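Local coordinates for protein DNA double-strand break repair nuclease NurA (Sulfolobus solfataricus, PDB 2YGK) that is a manganese-dependent nuclease that processes DNA ends in double-strand break repair, probably acting with the HerA helicase, at residues Cys52-Ile57 with Asp288-Val293; Asp128-Asp133 with Gly195-Ile200; Tyr256-Thr261 with Arg271-Gly276. All blocks are in the same frame, centred on the assembly; numbering follows the deposited sequence.

Interaction 1: Cys52-Ile57 with Asp288-Val293; sequences CKFVAI and DRLSGV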
ATOM      1  N   CYS A  52       3.138  35.316  15.871  1.00 68.33           N
ATOM      2  CA  CYS A  52       4.251  34.535  15.370  1.00 66.01           C
ATOM      3  C   CYS A  52       3.814  33.748  14.113  1.00 63.14           C
ATOM      4  O   CYS A  52       2.722  33.175  14.075  1.00 62.23           O
ATOM      5  CB  CYS A  52       4.738  33.611  16.491  1.00 64.66           C
ATOM      6  SG  CYS A  52       5.715  32.238  15.935  1.00 64.55           S
ATOM      7  N   LYS A  53       4.655  33.740  13.090  1.00 61.02           N
ATOM      8  CA  LYS A  53       4.231  33.328  11.765  1.00 58.91           C
ATOM      9  C   LYS A  53       4.761  31.959  11.414  1.00 54.87           C
ATOM     10  O   LYS A  53       5.952  31.694  11.529  1.00 53.69           O
ATOM     11  CB  LYS A  53       4.662  34.358  10.717  1.00 61.28           C
ATOM     12  CG  LYS A  53       3.618  35.400  10.396  1.00 65.00           C
ATOM     13  CD  LYS A  53       4.199  36.429   9.436  1.00 72.66           C
ATOM     14  CE  LYS A  53       3.148  37.393   8.868  1.00 76.45           C
ATOM     15  NZ  LYS A  53       2.687  38.307   9.971  1.00 79.23           N
ATOM     16  N   PHE A  54       3.844  31.102  10.976  1.00 51.76           N
ATOM     17  CA  PHE A  54       4.137  29.728  10.618  1.00 48.63           C
ATOM     18  C   PHE A  54       3.843  29.543   9.163  1.00 47.88           C
ATOM     19  O   PHE A  54       2.761  29.943   8.704  1.00 48.97           O
ATOM     20  CB  PHE A  54       3.235  28.779  11.389  1.00 47.38           C
ATOM     21  CG  PHE A  54       3.428  28.843  12.872  1.00 47.00           C
ATOM     22  CD1 PHE A  54       4.373  28.043  13.493  1.00 45.34           C
ATOM     23  CD2 PHE A  54       2.680  29.724  13.642  1.00 47.27           C
ATOM     24  CE1 PHE A  54       4.562  28.117  14.871  1.00 46.17           C
ATOM     25  CE2 PHE A  54       2.851  29.786  15.014  1.00 48.68           C
ATOM     26  CZ  PHE A  54       3.807  28.984  15.631  1.00 47.12           C
ATOM     27  N   VAL A  55       4.799  28.954   8.432  1.00 45.78           N
ATOM     28  CA  VAL A  55       4.557  28.490   7.073  1.00 43.50           C
ATOM     29  C   VAL A  55       4.455  26.979   7.179  1.00 40.98           C
ATOM     30  O   VAL A  55       5.409  26.318   7.582  1.00 41.06           O
ATOM     31  CB  VAL A  55       5.705  28.880   6.091  1.00 44.43           C
ATOM     32  CG1 VAL A  55       5.478  28.239   4.699  1.00 42.93           C
ATOM     33  CG2 VAL A  55       5.830  30.379   5.965  1.00 45.42           C
ATOM     34  N   ALA A  56       3.317  26.420   6.795  1.00 39.12           N
ATOM     35  CA  ALA A  56       3.132  24.970   6.778  1.00 36.60           C
ATOM     36  C   ALA A  56       3.158  24.431   5.335  1.00 36.17           C
ATOM     37  O   ALA A  56       2.669  25.061   4.429  1.00 35.72           O
ATOM     38  CB  ALA A  56       1.829  24.608   7.427  1.00 35.65           C
ATOM     39  N   ILE A  57       3.730  23.247   5.159  1.00 35.19           N
ATOM     40  CA  ILE A  57       3.770  22.602   3.898  1.00 35.33           C
ATOM     41  C   ILE A  57       3.252  21.203   4.087  1.00 35.22           C
ATOM     42  O   ILE A  57       3.718  20.493   5.002  1.00 34.63           O
ATOM     43  CB  ILE A  57       5.205  22.512   3.323  1.00 36.40           C
ATOM     44  CG1 ILE A  57       5.780  23.918   3.000  1.00 38.49           C
ATOM     45  CG2 ILE A  57       5.227  21.659   2.020  1.00 35.15           C
ATOM     46  CD1 ILE A  57       6.819  24.402   3.998  1.00 39.48           C
ATOM     47  N   ASP A 288       3.530  26.963  23.210  1.00 41.91           N
ATOM     48  CA  ASP A 288       2.715  28.159  23.446  1.00 43.18           C
ATOM     49  C   ASP A 288       2.398  28.838  22.149  1.00 43.29           C
ATOM     50  O   ASP A 288       1.254  29.181  21.888  1.00 44.30           O
ATOM     51  CB  ASP A 288       3.453  29.112  24.375  1.00 44.51           C
ATOM     52  CG  ASP A 288       3.339  28.714  25.840  1.00 46.47           C
ATOM     53  OD1 ASP A 288       2.578  27.754  26.120  1.00 48.53           O
ATOM     54  OD2 ASP A 288       4.015  29.355  26.705  1.00 47.23           O
ATOM     55  N   ARG A 289       3.422  28.990  21.319  1.00 43.28           N
ATOM     56  CA  ARG A 289       3.280  29.530  19.963  1.00 42.90           C
ATOM     57  C   ARG A 289       2.456  28.653  19.007  1.00 40.91           C
ATOM     58  O   ARG A 289       1.625  29.160  18.248  1.00 40.23           O
ATOM     59  CB  ARG A 289       4.675  29.791  19.379  1.00 43.56           C
ATOM     60  CG  ARG A 289       5.441  30.861  20.125  1.00 45.84           C
ATOM     61  CD  ARG A 289       6.903  30.712  19.896  1.00 50.10           C
ATOM     62  NE  ARG A 289       7.669  31.848  20.417  1.00 56.11           N
ATOM     63  CZ  ARG A 289       9.001  31.900  20.473  1.00 61.98           C
ATOM     64  NH1 ARG A 289       9.755  30.879  20.075  1.00 63.44           N
ATOM     65  NH2 ARG A 289       9.594  32.978  20.950  1.00 68.05           N
ATOM     66  N   LEU A 290       2.680  27.347  19.026  1.00 39.52           N
ATOM     67  CA  LEU A 290       1.829  26.451  18.223  1.00 38.91           C
ATOM     68  C   LEU A 290       0.366  26.470  18.665  1.00 40.19           C
ATOM     69  O   LEU A 290      -0.527  26.396  17.814  1.00 40.62           O
ATOM     70  CB  LEU A 290       2.285  25.016  18.295  1.00 37.61           C
ATOM     71  CG  LEU A 290       3.532  24.678  17.522  1.00 36.07           C
ATOM     72  CD1 LEU A 290       4.046  23.330  17.992  1.00 29.81           C
ATOM     73  CD2 LEU A 290       3.188  24.737  16.033  1.00 34.91           C
ATOM     74  N   SER A 291       0.126  26.547  19.979  1.00 40.36           N
ATOM     75  CA  SER A 291      -1.237  26.583  20.494  1.00 41.41           C
ATOM     76  C   SER A 291      -2.030  27.758  19.883  1.00 42.81           C
ATOM     77  O   SER A 291      -3.235  27.668  19.680  1.00 44.47           O
ATOM     78  CB  SER A 291      -1.256  26.622  22.044  1.00 42.57           C
ATOM     79  OG  SER A 291      -0.810  25.387  22.659  1.00 41.12           O
ATOM     80  N   GLY A 292      -1.360  28.848  19.554  1.00 42.86           N
ATOM     81  CA  GLY A 292      -2.041  30.017  19.012  1.00 43.39           C
ATOM     82  C   GLY A 292      -2.473  29.904  17.567  1.00 43.25           C
ATOM     83  O   GLY A 292      -3.171  30.778  17.067  1.00 45.59           O
ATOM     84  N   VAL A 293      -2.071  28.850  16.868  1.00 41.25           N
ATOM     85  CA  VAL A 293      -2.556  28.626  15.513  1.00 40.28           C
ATOM     86  C   VAL A 293      -3.145  27.224  15.385  1.00 39.67           C
ATOM     87  O   VAL A 293      -3.304  26.716  14.272  1.00 40.18           O
ATOM     88  CB  VAL A 293      -1.433  28.807  14.497  1.00 39.58           C
ATOM     89  CG1 VAL A 293      -0.818  30.182  14.684  1.00 39.86           C
ATOM     90  CG2 VAL A 293      -0.384  27.715  14.666  1.00 36.60           C
TER
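Phe54 reaches from the start of strand 54-65 to the C-terminal part of helix 280-291 and spreads its ring among Arg289, Leu290 and Val293. No hydrogen bond crosses between the segments, and the contact rests on van der Waals packing. Val293 brings both methyls to the ring: CG1 obliquely, 3.7 Å from Phe54 CD2, and CG2 in an off-centre CH-pi contact, 4.2 Å from the Phe54 ring centroid. A chi1 of -62° sets Phe54 CG anti to the carbonyl carbon; at the far end of the ring CZ comes to 3.4 Å from Arg289 O. That carbonyl also accepts the backbone N-H of Gly292. Arg289 joins through the base of its side chain, CB standing in the ring plane at the edge, 3.9 Å from Phe54 CZ, while the extended remainder leads away toward Tyr129 and its guanidinium makes a weak hydrogen bond to the hydroxyl there. Leu290 crosses Phe54 at about a right angle and sets CD2 3.8 Å from Phe54 CE1. Cys52 adds a looser touch of SG on Arg289 CB. Helix 280-291 is thereby packed against the sheet through one aromatic ring, with Leu131 of the adjoining strand also touching Phe54. The chemistry is mainly apolar: Arg289 gives the contact hydrocarbon and a backbone carbonyl, while its guanidinium lies away from Phe54, where it also forms a long, weak ion pair with Glu285.

Interaction 2: Asp128-Asp133 with Gly195-Ile200; sequences DYILMD and GNVLWI. With MN (manganese (II) ion), chain C.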
ATOM      1  N   ASP A 128       8.488  32.556  10.956  1.00 54.99           N
ATOM      2  CA  ASP A 128       9.390  32.364  12.068  1.00 54.46           C
ATOM      3  C   ASP A 128       9.703  30.888  12.229  1.00 52.12           C
ATOM      4  O   ASP A 128      10.783  30.519  12.689  1.00 52.79           O
ATOM      5  CB  ASP A 128       8.757  32.891  13.364  1.00 54.73           C
ATOM      6  CG  ASP A 128       8.396  34.385  13.284  1.00 57.37           C
ATOM      7  OD1 ASP A 128       9.235  35.184  12.800  1.00 59.93           O
ATOM      8  OD2 ASP A 128       7.265  34.753  13.690  1.00 56.85           O
ATOM      9  N   TYR A 129       8.721  30.051  11.914  1.00 49.34           N
ATOM     10  CA  TYR A 129       8.901  28.619  11.921  1.00 46.91           C
ATOM     11  C   TYR A 129       8.307  28.005  10.651  1.00 44.94           C
ATOM     12  O   TYR A 129       7.425  28.600   9.991  1.00 44.40           O
ATOM     13  CB  TYR A 129       8.186  28.011  13.110  1.00 46.00           C
ATOM     14  CG  TYR A 129       8.742  28.324  14.478  1.00 46.75           C
ATOM     15  CD1 TYR A 129       9.673  27.477  15.069  1.00 48.57           C
ATOM     16  CD2 TYR A 129       8.267  29.391  15.220  1.00 48.43           C
ATOM     17  CE1 TYR A 129      10.163  27.702  16.358  1.00 50.06           C
ATOM     18  CE2 TYR A 129       8.758  29.645  16.526  1.00 51.31           C
ATOM     19  CZ  TYR A 129       9.712  28.788  17.090  1.00 52.03           C
ATOM     20  OH  TYR A 129      10.221  28.993  18.378  1.00 52.82           O
ATOM     21  N   ILE A 130       8.801  26.819  10.314  1.00 42.84           N
ATOM     22  CA  ILE A 130       8.285  26.059   9.187  1.00 41.50           C
ATOM     23  C   ILE A 130       7.758  24.757   9.732  1.00 39.83           C
ATOM     24  O   ILE A 130       8.454  24.067  10.445  1.00 40.03           O
ATOM     25  CB  ILE A 130       9.380  25.749   8.160  1.00 42.24           C
ATOM     26  CG1 ILE A 130       9.978  27.035   7.617  1.00 43.30           C
ATOM     27  CG2 ILE A 130       8.822  24.938   6.973  1.00 41.34           C
ATOM     28  CD1 ILE A 130      11.089  26.762   6.667  1.00 43.65           C
ATOM     29  N   LEU A 131       6.513  24.437   9.423  1.00 38.89           N
ATOM     30  CA  LEU A 131       5.923  23.177   9.840  1.00 37.52           C
ATOM     31  C   LEU A 131       5.819  22.242   8.651  1.00 37.71           C
ATOM     32  O   LEU A 131       5.086  22.518   7.708  1.00 38.10           O
ATOM     33  CB  LEU A 131       4.529  23.408  10.399  1.00 36.65           C
ATOM     34  CG  LEU A 131       4.424  24.537  11.392  1.00 35.54           C
ATOM     35  CD1 LEU A 131       2.997  24.616  11.915  1.00 31.65           C
ATOM     36  CD2 LEU A 131       5.446  24.279  12.524  1.00 35.78           C
HETATM   37  N   MSE A 132       6.550  21.138   8.707  1.00 37.97           N
HETATM   38  CA  MSE A 132       6.397  20.049   7.765  1.00 37.97           C
HETATM   39  C   MSE A 132       5.524  18.967   8.383  1.00 37.31           C
HETATM   40  O   MSE A 132       5.565  18.752   9.607  1.00 36.69           O
HETATM   41  CB  MSE A 132       7.748  19.385   7.448  1.00 39.25           C
HETATM   42  CG  MSE A 132       8.895  20.333   7.122  1.00 42.14           C
HETATM   43 SE   MSE A 132       8.745  21.187   5.405  1.00 48.67          SE
HETATM   44  CE  MSE A 132       8.514  19.646   4.282  1.00 42.67           C
ATOM     45  N   ASP A 133       4.810  18.248   7.510  1.00 37.07           N
ATOM     46  CA  ASP A 133       3.976  17.121   7.878  1.00 37.39           C
ATOM     47  C   ASP A 133       4.734  15.829   7.655  1.00 37.71           C
ATOM     48  O   ASP A 133       5.015  15.474   6.543  1.00 39.11           O
ATOM     49  CB  ASP A 133       2.727  17.108   7.018  1.00 38.08           C
ATOM     50  CG  ASP A 133       1.844  15.928   7.304  1.00 39.50           C
ATOM     51  OD1 ASP A 133       1.476  15.737   8.453  1.00 45.12           O
ATOM     52  OD2 ASP A 133       1.493  15.192   6.389  1.00 47.82           O
ATOM     53  N   GLY A 195      17.216  25.352  13.603  1.00 55.04           N
ATOM     54  CA  GLY A 195      16.110  24.840  14.406  1.00 51.76           C
ATOM     55  C   GLY A 195      14.727  25.403  14.119  1.00 48.89           C
ATOM     56  O   GLY A 195      13.817  25.129  14.841  1.00 47.27           O
ATOM     57  N   ASN A 196      14.558  26.201  13.079  1.00 48.75           N
ATOM     58  CA  ASN A 196      13.266  26.831  12.796  1.00 47.15           C
ATOM     59  C   ASN A 196      12.284  25.874  12.083  1.00 45.15           C
ATOM     60  O   ASN A 196      11.148  26.237  11.792  1.00 44.66           O
ATOM     61  CB  ASN A 196      13.470  28.104  11.950  1.00 48.45           C
ATOM     62  CG  ASN A 196      14.348  29.187  12.656  1.00 50.42           C
ATOM     63  OD1 ASN A 196      14.434  29.270  13.885  1.00 45.79           O
ATOM     64  ND2 ASN A 196      14.981  30.031  11.840  1.00 54.41           N
ATOM     65  N   VAL A 197      12.721  24.658  11.778  1.00 43.93           N
ATOM     66  CA  VAL A 197      11.852  23.700  11.106  1.00 42.01           C
ATOM     67  C   VAL A 197      11.314  22.683  12.122  1.00 40.89           C
ATOM     68  O   VAL A 197      12.082  22.050  12.866  1.00 42.10           O
ATOM     69  CB  VAL A 197      12.565  22.933   9.977  1.00 41.61           C
ATOM     70  CG1 VAL A 197      11.542  22.226   9.162  1.00 39.08           C
ATOM     71  CG2 VAL A 197      13.364  23.865   9.131  1.00 42.00           C
ATOM     72  N   LEU A 198       9.996  22.534  12.139  1.00 38.83           N
ATOM     73  CA  LEU A 198       9.340  21.624  13.038  1.00 36.90           C
ATOM     74  C   LEU A 198       8.735  20.581  12.173  1.00 35.78           C
ATOM     75  O   LEU A 198       7.900  20.879  11.331  1.00 35.47           O
ATOM     76  CB  LEU A 198       8.247  22.332  13.823  1.00 36.34           C
ATOM     77  CG  LEU A 198       8.727  23.482  14.711  1.00 36.65           C
ATOM     78  CD1 LEU A 198       7.583  23.996  15.517  1.00 36.04           C
ATOM     79  CD2 LEU A 198       9.890  23.048  15.612  1.00 35.78           C
ATOM     80  N   TRP A 199       9.153  19.349  12.402  1.00 35.03           N
ATOM     81  CA  TRP A 199       8.693  18.255  11.645  1.00 34.33           C
ATOM     82  C   TRP A 199       7.662  17.509  12.485  1.00 33.70           C
ATOM     83  O   TRP A 199       8.009  16.751  13.390  1.00 35.06           O
ATOM     84  CB  TRP A 199       9.885  17.359  11.328  1.00 35.17           C
ATOM     85  CG  TRP A 199      11.022  18.069  10.642  1.00 37.08           C
ATOM     86  CD1 TRP A 199      12.029  18.805  11.227  1.00 39.79           C
ATOM     87  CD2 TRP A 199      11.303  18.060   9.250  1.00 38.74           C
ATOM     88  NE1 TRP A 199      12.901  19.268  10.275  1.00 40.01           N
ATOM     89  CE2 TRP A 199      12.482  18.822   9.051  1.00 40.27           C
ATOM     90  CE3 TRP A 199      10.680  17.468   8.143  1.00 39.76           C
ATOM     91  CZ2 TRP A 199      13.045  19.011   7.792  1.00 40.94           C
ATOM     92  CZ3 TRP A 199      11.231  17.650   6.910  1.00 39.98           C
ATOM     93  CH2 TRP A 199      12.416  18.427   6.740  1.00 40.90           C
ATOM     94  N   ILE A 200       6.396  17.663  12.145  1.00 32.56           N
ATOM     95  CA  ILE A 200       5.331  17.192  13.001  1.00 32.19           C
ATOM     96  C   ILE A 200       4.588  16.005  12.417  1.00 33.17           C
ATOM     97  O   ILE A 200       4.211  16.045  11.237  1.00 33.63           O
ATOM     98  CB  ILE A 200       4.351  18.319  13.215  1.00 31.44           C
ATOM     99  CG1 ILE A 200       5.067  19.421  14.008  1.00 32.27           C
ATOM    100  CG2 ILE A 200       3.128  17.837  13.910  1.00 29.69           C
ATOM    101  CD1 ILE A 200       4.249  20.618  14.226  1.00 33.91           C
TER
HETATM  102 MN    MN C1336       1.663  14.433   4.022  1.00115.93          MN
HETATM  103  O   HOH W   1       1.749  15.990  11.188  1.00 33.76           O
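The indole of Trp199 carries Met132, a selenomethionine, and Val197 on one face. Met132 CG sits over the six-membered ring, 3.5 Å from Trp199 CE3 and offset toward the rim, in a CH-pi contact; its selenium stands obliquely, 5.0 Å from the centroid of that ring, as a Met-aromatic contact. Val197 CG1 lies over the same indole face and touches Met132 CG at 3.8 Å. The Tyr129 ring is met obliquely by Leu198 CD1 and Asn196 O. Leu198 runs alongside Leu131, whose CD2 is 3.7 Å from Leu198 CB and also reaches Ile200 CD1. Four backbone hydrogen bonds join these parallel strands, among them Leu198 N to Ile130 O, 2.8 Å and almost straight at 178°. Asp133 ends the strand with its carboxylate divided: OD2 binds manganese at 2.5 Å, together with Asp58, and OD1 accepts from a water that also donates to Ile200 O. The pair thus brings a metal ligand to the end of a central parallel strand, consistent with the RNase H-like fold. Helices 104-123 and 136-140 pack on the Met132 and Trp199 face, helix 280-291 touches Leu131 and Leu198 on the other, and strand 54-65 flanks 129-133.

Interaction 3: Tyr256-Thr261 with Arg271-Gly276; sequences YTTFYT and RVDIVG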
ATOM      1  N   TYR A 256      19.379  15.396  16.153  1.00 72.17           N
ATOM      2  CA  TYR A 256      18.148  16.122  16.348  1.00 66.85           C
ATOM      3  C   TYR A 256      17.462  15.720  17.630  1.00 63.79           C
ATOM      4  O   TYR A 256      17.842  14.749  18.276  1.00 64.57           O
ATOM      5  CB  TYR A 256      17.225  15.977  15.139  1.00 64.85           C
ATOM      6  CG  TYR A 256      16.685  14.606  14.863  1.00 63.22           C
ATOM      7  CD1 TYR A 256      17.473  13.630  14.278  1.00 65.66           C
ATOM      8  CD2 TYR A 256      15.362  14.309  15.123  1.00 61.36           C
ATOM      9  CE1 TYR A 256      16.959  12.355  13.995  1.00 66.13           C
ATOM     10  CE2 TYR A 256      14.832  13.067  14.854  1.00 62.33           C
ATOM     11  CZ  TYR A 256      15.629  12.085  14.289  1.00 64.95           C
ATOM     12  OH  TYR A 256      15.079  10.853  14.016  1.00 65.23           O
ATOM     13  N   THR A 257      16.465  16.511  18.006  1.00 59.26           N
ATOM     14  CA  THR A 257      15.703  16.265  19.207  1.00 56.37           C
ATOM     15  C   THR A 257      14.268  15.897  18.846  1.00 52.38           C
ATOM     16  O   THR A 257      13.663  16.525  17.978  1.00 49.91           O
ATOM     17  CB  THR A 257      15.690  17.489  20.110  1.00 56.15           C
ATOM     18  OG1 THR A 257      17.030  17.861  20.421  1.00 58.34           O
ATOM     19  CG2 THR A 257      14.976  17.185  21.399  1.00 56.30           C
ATOM     20  N   THR A 258      13.743  14.877  19.527  1.00 49.81           N
ATOM     21  CA  THR A 258      12.349  14.553  19.446  1.00 46.61           C
ATOM     22  C   THR A 258      11.710  14.812  20.806  1.00 45.50           C
ATOM     23  O   THR A 258      12.312  14.574  21.846  1.00 46.54           O
ATOM     24  CB  THR A 258      12.149  13.091  18.991  1.00 46.97           C
ATOM     25  OG1 THR A 258      12.790  12.889  17.713  1.00 46.41           O
ATOM     26  CG2 THR A 258      10.677  12.771  18.833  1.00 45.00           C
ATOM     27  N   PHE A 259      10.505  15.361  20.795  1.00 42.88           N
ATOM     28  CA  PHE A 259       9.619  15.258  21.951  1.00 41.61           C
ATOM     29  C   PHE A 259       8.208  15.020  21.456  1.00 40.08           C
ATOM     30  O   PHE A 259       7.916  15.256  20.287  1.00 39.99           O
ATOM     31  CB  PHE A 259       9.677  16.506  22.830  1.00 41.55           C
ATOM     32  CG  PHE A 259       9.257  17.769  22.144  1.00 39.16           C
ATOM     33  CD1 PHE A 259      10.160  18.511  21.416  1.00 41.15           C
ATOM     34  CD2 PHE A 259       7.978  18.239  22.257  1.00 38.52           C
ATOM     35  CE1 PHE A 259       9.766  19.710  20.757  1.00 40.04           C
ATOM     36  CE2 PHE A 259       7.585  19.440  21.615  1.00 38.15           C
ATOM     37  CZ  PHE A 259       8.478  20.154  20.863  1.00 37.33           C
ATOM     38  N   TYR A 260       7.350  14.561  22.362  1.00 38.93           N
ATOM     39  CA  TYR A 260       5.929  14.404  22.131  1.00 36.63           C
ATOM     40  C   TYR A 260       5.206  15.457  22.898  1.00 36.50           C
ATOM     41  O   TYR A 260       5.547  15.758  24.028  1.00 38.54           O
ATOM     42  CB  TYR A 260       5.500  13.070  22.623  1.00 36.19           C
ATOM     43  CG  TYR A 260       6.078  11.969  21.809  1.00 38.63           C
ATOM     44  CD1 TYR A 260       5.468  11.565  20.590  1.00 38.27           C
ATOM     45  CD2 TYR A 260       7.221  11.309  22.217  1.00 40.48           C
ATOM     46  CE1 TYR A 260       5.982  10.531  19.839  1.00 39.31           C
ATOM     47  CE2 TYR A 260       7.743  10.238  21.461  1.00 41.87           C
ATOM     48  CZ  TYR A 260       7.123   9.872  20.266  1.00 42.63           C
ATOM     49  OH  TYR A 260       7.633   8.822  19.519  1.00 46.52           O
ATOM     50  N   THR A 261       4.203  16.060  22.306  1.00 35.88           N
ATOM     51  CA  THR A 261       3.485  17.112  23.020  1.00 35.27           C
ATOM     52  C   THR A 261       2.023  16.916  22.722  1.00 34.66           C
ATOM     53  O   THR A 261       1.661  16.355  21.686  1.00 34.32           O
ATOM     54  CB  THR A 261       3.961  18.552  22.564  1.00 35.38           C
ATOM     55  OG1 THR A 261       3.292  19.596  23.321  1.00 34.49           O
ATOM     56  CG2 THR A 261       3.739  18.718  21.089  1.00 32.77           C
ATOM     57  N   ARG A 271       4.167  14.100  17.567  1.00 34.97           N
ATOM     58  CA  ARG A 271       5.623  14.035  17.642  1.00 35.13           C
ATOM     59  C   ARG A 271       6.217  15.265  16.974  1.00 35.03           C
ATOM     60  O   ARG A 271       5.805  15.647  15.876  1.00 34.06           O
ATOM     61  CB  ARG A 271       6.124  12.815  16.890  1.00 35.91           C
ATOM     62  CG  ARG A 271       7.628  12.566  17.046  1.00 37.27           C
ATOM     63  CD  ARG A 271       8.126  11.476  16.092  1.00 38.82           C
ATOM     64  NE  ARG A 271       9.591  11.374  16.137  1.00 40.13           N
ATOM     65  CZ  ARG A 271      10.287  10.255  16.350  1.00 42.55           C
ATOM     66  NH1 ARG A 271       9.691   9.061  16.535  1.00 43.50           N
ATOM     67  NH2 ARG A 271      11.612  10.328  16.395  1.00 43.96           N
ATOM     68  N   VAL A 272       7.204  15.884  17.615  1.00 35.64           N
ATOM     69  CA  VAL A 272       7.915  16.995  16.986  1.00 35.28           C
ATOM     70  C   VAL A 272       9.386  16.653  16.915  1.00 36.90           C
ATOM     71  O   VAL A 272       9.971  16.307  17.932  1.00 38.34           O
ATOM     72  CB  VAL A 272       7.778  18.282  17.786  1.00 35.08           C
ATOM     73  CG1 VAL A 272       8.526  19.357  17.095  1.00 35.11           C
ATOM     74  CG2 VAL A 272       6.310  18.692  17.981  1.00 33.40           C
ATOM     75  N   ASP A 273       9.981  16.754  15.730  1.00 37.70           N
ATOM     76  CA  ASP A 273      11.429  16.673  15.567  1.00 39.28           C
ATOM     77  C   ASP A 273      11.941  18.044  15.204  1.00 41.25           C
ATOM     78  O   ASP A 273      11.406  18.693  14.332  1.00 41.11           O
ATOM     79  CB  ASP A 273      11.822  15.735  14.445  1.00 39.31           C
ATOM     80  CG  ASP A 273      11.313  14.320  14.644  1.00 38.21           C
ATOM     81  OD1 ASP A 273      11.168  13.980  15.823  1.00 34.26           O
ATOM     82  OD2 ASP A 273      11.043  13.588  13.612  1.00 34.38           O
ATOM     83  N   ILE A 274      13.004  18.472  15.855  1.00 44.49           N
ATOM     84  CA  ILE A 274      13.604  19.760  15.584  1.00 46.64           C
ATOM     85  C   ILE A 274      15.116  19.552  15.554  1.00 49.92           C
ATOM     86  O   ILE A 274      15.662  19.023  16.483  1.00 51.36           O
ATOM     87  CB  ILE A 274      13.124  20.823  16.646  1.00 46.30           C
ATOM     88  CG1 ILE A 274      13.926  22.111  16.577  1.00 47.32           C
ATOM     89  CG2 ILE A 274      13.227  20.312  18.032  1.00 47.21           C
ATOM     90  CD1 ILE A 274      13.351  23.167  17.513  1.00 49.02           C
ATOM     91  N   VAL A 275      15.779  19.918  14.466  1.00 53.09           N
ATOM     92  CA  VAL A 275      17.238  19.765  14.372  1.00 57.33           C
ATOM     93  C   VAL A 275      17.981  20.820  15.204  1.00 61.15           C
ATOM     94  O   VAL A 275      17.896  22.035  14.949  1.00 61.49           O
ATOM     95  CB  VAL A 275      17.756  19.905  12.933  1.00 57.93           C
ATOM     96  CG1 VAL A 275      19.263  20.021  12.943  1.00 59.89           C
ATOM     97  CG2 VAL A 275      17.282  18.742  12.062  1.00 56.75           C
ATOM     98  N   GLY A 276      18.749  20.330  16.163  1.00 64.96           N
ATOM     99  CA  GLY A 276      19.460  21.177  17.100  1.00 68.47           C
ATOM    100  C   GLY A 276      19.269  20.654  18.504  1.00 70.02           C
ATOM    101  O   GLY A 276      18.573  19.646  18.713  1.00 68.63           O
TER
HETATM  102  O   HOH W   2      12.290  11.500  12.828  1.00 39.85           O
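Strands 256-261 and 271-275 run antiparallel, their axes 4.7 Å apart at closest approach, with Thr257-Ile274 and Phe259-Val272 as hydrogen-bonded pairs. Between them lies the non-hydrogen-bonded pair Thr258-Asp273, which carries a buried polar cluster. The Thr258 hydroxyl donates to Asp273 OD1 at 2.7 Å, arriving from above the carboxylate plane. The same oxygen takes Arg271 NE on its syn lone pair, 3.1 Å away and nearly straight at 177°, in a salt bridge lying in the guanidinium plane. Arg271 NH2 makes a weak bond back to Thr258 OG1, and Thr258 CG2 covers one guanidinium face, 3.2 Å from Arg271 NE. Arg271 CG, anti to the backbone N (chi1 -173°), lies against Thr258 CG2 and Tyr260 CE1, and the extended chain beyond it carries NE to Asp273; Ser204 accepts from NH1. An alanine in place of Arg271 would probably leave Asp273 OD1 with Thr258 but without its charged mate, deprive Ser204 of its NH1 partner, and open a gap against Thr258 CG2.

The two strands form a beta hairpin within the mixed sheet of the NurA domain, strand 228-236 continuing the sheet beyond 256-261 and strand 197-201 beyond 271-275. Tyr256 lies alongside Asp273, with ring and carboxylate planes 69° apart; a water bridges its hydroxyl to Asp273 OD2, which also accepts from the backbone N-H of Leu136. On the reverse face Val272 CB sits over the Phe259 ring, offset toward the rim and 3.7 Å from Phe259 CZ, while Ile274 CG2 approaches at the ring edge. Helix 280-291 packs on the face of Phe259 and Ile274 and also touches Thr261. The Thr257 hydroxyl donates to Gly276 O at 2.9 Å, in the carbonyl plane.

How the interactions relate
All three contacts reach one mixed sheet, in which strands 255-262, 270-275, 197-201, 129-133 and 54-65 are successive neighbours. Interaction 2 lies in the middle, its centre about 9 Å from that of interaction 1 and about 10 Å from that of interaction 3; the outer two centres are about 16 Å apart. Backbone hydrogen bonds probably continue across both junctions, from Leu131 to Val55 and from Trp199 to Asp273. Interaction 1 spans the longest chain separation and encloses the other two, which follow in series. Helix 280-291, next after the hairpin, packs across residues of all three, tying the hairpin to the strands bearing the manganese ligands Asp58 and Asp133.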